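Local coordinates for protein glutathione synthetase-like effector 30 (Gpa-GSS30-apo) (Globodera pallida, PDB 5OET) that is a plant-parasitic nematode effector of the glutathione synthetase family, probably arisen by neofunctionalization of a housekeeping enzyme that joins glycine to gamma-glutamylcysteine, at residues Val184-Thr188 with His347-Gln352. Numbering follows the deposited sequence.
Sequences VEVNT and HTKRMQ
Glu185 OE2 takes two N-H groups, both from the same face of its carboxylate. Gln352 NE2 donates to Glu185 OE2 over 2.8 Å on the syn side, with OE2 almost in the amide plane. Val186 N donates to Glu185 OE2 over 3.0 Å on the anti side. These two bonds probably limit rotation of the carboxylate. The carboxylate and amide planes stand 40° apart. Gln352 NE2 also makes weak bonds to His347 O and Thr348 O, which tie the amide back to the start of its own helix. Val186 N makes a weak bond to Gln352 OE1. The other carboxylate oxygen, Glu185 OE1, forms a long salt bridge of 3.7 Å with Lys349 NZ.

Strand 179-188 pairs antiparallel with strand 160-173 in the large mixed sheet, with a classic beta bulge where Val184 and Glu185 face Asp168. The N-terminus of helix 349-354 packs against this strand. Thr348 is the N-cap of that helix, and its OG1 accepts from Met351 N.

Val186 CG2 packs against the amide end of Gln352. Further along the strand, Thr188 CG2 sits over the centre of the His347 ring in a CH-pi contact, 3.7 Å from the centroid. Chi1 of -72° sets CG of His347 anti to the carbonyl carbon, and chi2 of 63° turns one ring face to Thr188. His347 ND1 is hydrogen-bonded to Phe343 O, and Thr188 OG1 to Cys164 O. Tyr115 of helix 98-119 touches His347, Val186 and Gln352.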
ATOM      1  N   VAL A 184      30.912   1.945  -2.435  1.00 49.52           N
ATOM      2  CA  VAL A 184      30.795   3.400  -2.421  1.00 52.59           C
ATOM      3  C   VAL A 184      30.753   3.926  -0.985  1.00 53.25           C
ATOM      4  O   VAL A 184      31.330   4.960  -0.705  1.00 53.92           O
ATOM      5  CB  VAL A 184      29.528   3.844  -3.194  1.00 53.26           C
ATOM      6  CG1 VAL A 184      29.390   5.362  -3.198  1.00 55.03           C
ATOM      7  CG2 VAL A 184      29.569   3.304  -4.615  1.00 53.50           C
ATOM      8  N   GLU A 185      30.074   3.208  -0.087  1.00 54.77           N
ATOM      9  CA  GLU A 185      29.735   3.708   1.250  1.00 56.25           C
ATOM     10  C   GLU A 185      29.221   2.561   2.139  1.00 54.58           C
ATOM     11  O   GLU A 185      28.780   1.526   1.642  1.00 53.53           O
ATOM     12  CB  GLU A 185      28.656   4.812   1.093  1.00 59.59           C
ATOM     13  CG  GLU A 185      27.975   5.376   2.353  1.00 61.53           C
ATOM     14  CD  GLU A 185      28.918   6.156   3.283  1.00 64.78           C
ATOM     15  OE1 GLU A 185      28.583   7.299   3.690  1.00 66.40           O
ATOM     16  OE2 GLU A 185      29.986   5.636   3.664  1.00 67.61           O
ATOM     17  N   VAL A 186      29.333   2.741   3.452  1.00 54.03           N
ATOM     18  CA  VAL A 186      28.592   1.941   4.441  1.00 53.82           C
ATOM     19  C   VAL A 186      27.774   2.859   5.348  1.00 51.47           C
ATOM     20  O   VAL A 186      28.206   3.950   5.702  1.00 51.23           O
ATOM     21  CB  VAL A 186      29.488   1.021   5.301  1.00 55.52           C
ATOM     22  CG1 VAL A 186      29.928  -0.172   4.489  1.00 57.66           C
ATOM     23  CG2 VAL A 186      30.714   1.741   5.848  1.00 57.32           C
ATOM     24  N   ASN A 187      26.579   2.401   5.686  1.00 50.00           N
ATOM     25  CA  ASN A 187      25.625   3.146   6.488  1.00 50.21           C
ATOM     26  C   ASN A 187      25.105   2.260   7.601  1.00 49.61           C
ATOM     27  O   ASN A 187      24.952   1.048   7.417  1.00 47.78           O
ATOM     28  CB  ASN A 187      24.442   3.567   5.631  1.00 50.29           C
ATOM     29  CG  ASN A 187      24.861   4.369   4.435  1.00 51.70           C
ATOM     30  OD1 ASN A 187      25.314   5.504   4.577  1.00 51.23           O
ATOM     31  ND2 ASN A 187      24.730   3.773   3.241  1.00 53.39           N
ATOM     32  N   THR A 188      24.834   2.876   8.749  1.00 48.80           N
ATOM     33  CA  THR A 188      24.151   2.211   9.856  1.00 48.60           C
ATOM     34  C   THR A 188      23.267   3.233  10.562  1.00 48.51           C
ATOM     35  O   THR A 188      23.300   4.405  10.227  1.00 48.14           O
ATOM     36  CB  THR A 188      25.165   1.542  10.839  1.00 48.37           C
ATOM     37  OG1 THR A 188      24.477   0.630  11.694  1.00 48.54           O
ATOM     38  CG2 THR A 188      25.930   2.557  11.692  1.00 48.30           C
ATOM     39  N   HIS A 347      31.702   4.319  11.542  1.00 43.68           N
ATOM     40  CA  HIS A 347      31.169   4.461  10.176  1.00 42.81           C
ATOM     41  C   HIS A 347      31.412   5.843   9.575  1.00 42.78           C
ATOM     42  O   HIS A 347      30.828   6.209   8.560  1.00 41.91           O
ATOM     43  CB  HIS A 347      29.680   4.113  10.168  1.00 41.59           C
ATOM     44  CG  HIS A 347      29.410   2.656  10.328  1.00 41.33           C
ATOM     45  ND1 HIS A 347      29.760   1.952  11.462  1.00 41.80           N
ATOM     46  CD2 HIS A 347      28.840   1.764   9.489  1.00 40.88           C
ATOM     47  CE1 HIS A 347      29.401   0.690  11.317  1.00 41.72           C
ATOM     48  NE2 HIS A 347      28.845   0.549  10.125  1.00 41.17           N
ATOM     49  N   THR A 348      32.301   6.615  10.176  1.00 44.26           N
ATOM     50  CA  THR A 348      32.755   7.813   9.504  1.00 45.57           C
ATOM     51  C   THR A 348      33.433   7.399   8.214  1.00 47.24           C
ATOM     52  O   THR A 348      33.878   6.258   8.054  1.00 48.61           O
ATOM     53  CB  THR A 348      33.750   8.650  10.351  1.00 45.79           C
ATOM     54  OG1 THR A 348      34.959   7.910  10.584  1.00 45.06           O
ATOM     55  CG2 THR A 348      33.114   9.080  11.678  1.00 44.76           C
ATOM     56  N   LYS A 349      33.511   8.339   7.292  1.00 48.93           N
ATOM     57  CA  LYS A 349      34.189   8.106   6.028  1.00 49.47           C
ATOM     58  C   LYS A 349      35.693   8.100   6.249  1.00 49.01           C
ATOM     59  O   LYS A 349      36.415   7.501   5.470  1.00 49.83           O
ATOM     60  CB  LYS A 349      33.802   9.164   5.000  1.00 51.61           C
ATOM     61  CG  LYS A 349      33.580   8.644   3.591  1.00 53.97           C
ATOM     62  CD  LYS A 349      32.536   9.509   2.904  1.00 55.93           C
ATOM     63  CE  LYS A 349      31.129   9.251   3.447  1.00 55.00           C
ATOM     64  NZ  LYS A 349      30.430  10.550   3.623  1.00 55.46           N
ATOM     65  N   ARG A 350      36.158   8.781   7.292  1.00 48.37           N
ATOM     66  CA  ARG A 350      37.542   8.672   7.748  1.00 49.09           C
ATOM     67  C   ARG A 350      37.946   7.207   8.003  1.00 49.28           C
ATOM     68  O   ARG A 350      38.989   6.750   7.573  1.00 50.18           O
ATOM     69  CB  ARG A 350      37.721   9.511   9.015  1.00 48.64           C
ATOM     70  CG  ARG A 350      39.034   9.351   9.775  1.00 49.06           C
ATOM     71  CD  ARG A 350      40.229   9.573   8.890  1.00 50.08           C
ATOM     72  NE  ARG A 350      41.473   9.364   9.620  1.00 51.03           N
ATOM     73  CZ  ARG A 350      42.689   9.373   9.076  1.00 51.34           C
ATOM     74  NH1 ARG A 350      42.851   9.570   7.785  1.00 51.18           N
ATOM     75  NH2 ARG A 350      43.754   9.185   9.839  1.00 52.46           N
ATOM     76  N   MET A 351      37.083   6.491   8.693  1.00 49.62           N
ATOM     77  CA  MET A 351      37.325   5.118   9.097  1.00 50.48           C
ATOM     78  C   MET A 351      37.297   4.191   7.915  1.00 49.03           C
ATOM     79  O   MET A 351      38.050   3.245   7.846  1.00 48.95           O
ATOM     80  CB  MET A 351      36.227   4.694  10.079  1.00 52.52           C
ATOM     81  CG  MET A 351      36.442   3.352  10.747  1.00 54.31           C
ATOM     82  SD  MET A 351      37.766   3.479  11.928  1.00 58.41           S
ATOM     83  CE  MET A 351      39.191   2.864  11.014  1.00 59.81           C
ATOM     84  N   GLN A 352      36.383   4.460   6.997  1.00 49.01           N
ATOM     85  CA  GLN A 352      36.265   3.677   5.783  1.00 48.96           C
ATOM     86  C   GLN A 352      37.535   3.829   4.961  1.00 50.52           C
ATOM     87  O   GLN A 352      38.062   2.859   4.419  1.00 51.68           O
ATOM     88  CB  GLN A 352      35.033   4.119   5.005  1.00 48.20           C
ATOM     89  CG  GLN A 352      33.723   3.804   5.733  1.00 46.94           C
ATOM     90  CD  GLN A 352      32.517   4.434   5.069  1.00 46.29           C
ATOM     91  OE1 GLN A 352      32.281   4.245   3.881  1.00 45.91           O
ATOM     92  NE2 GLN A 352      31.738   5.180   5.840  1.00 45.73           N
TER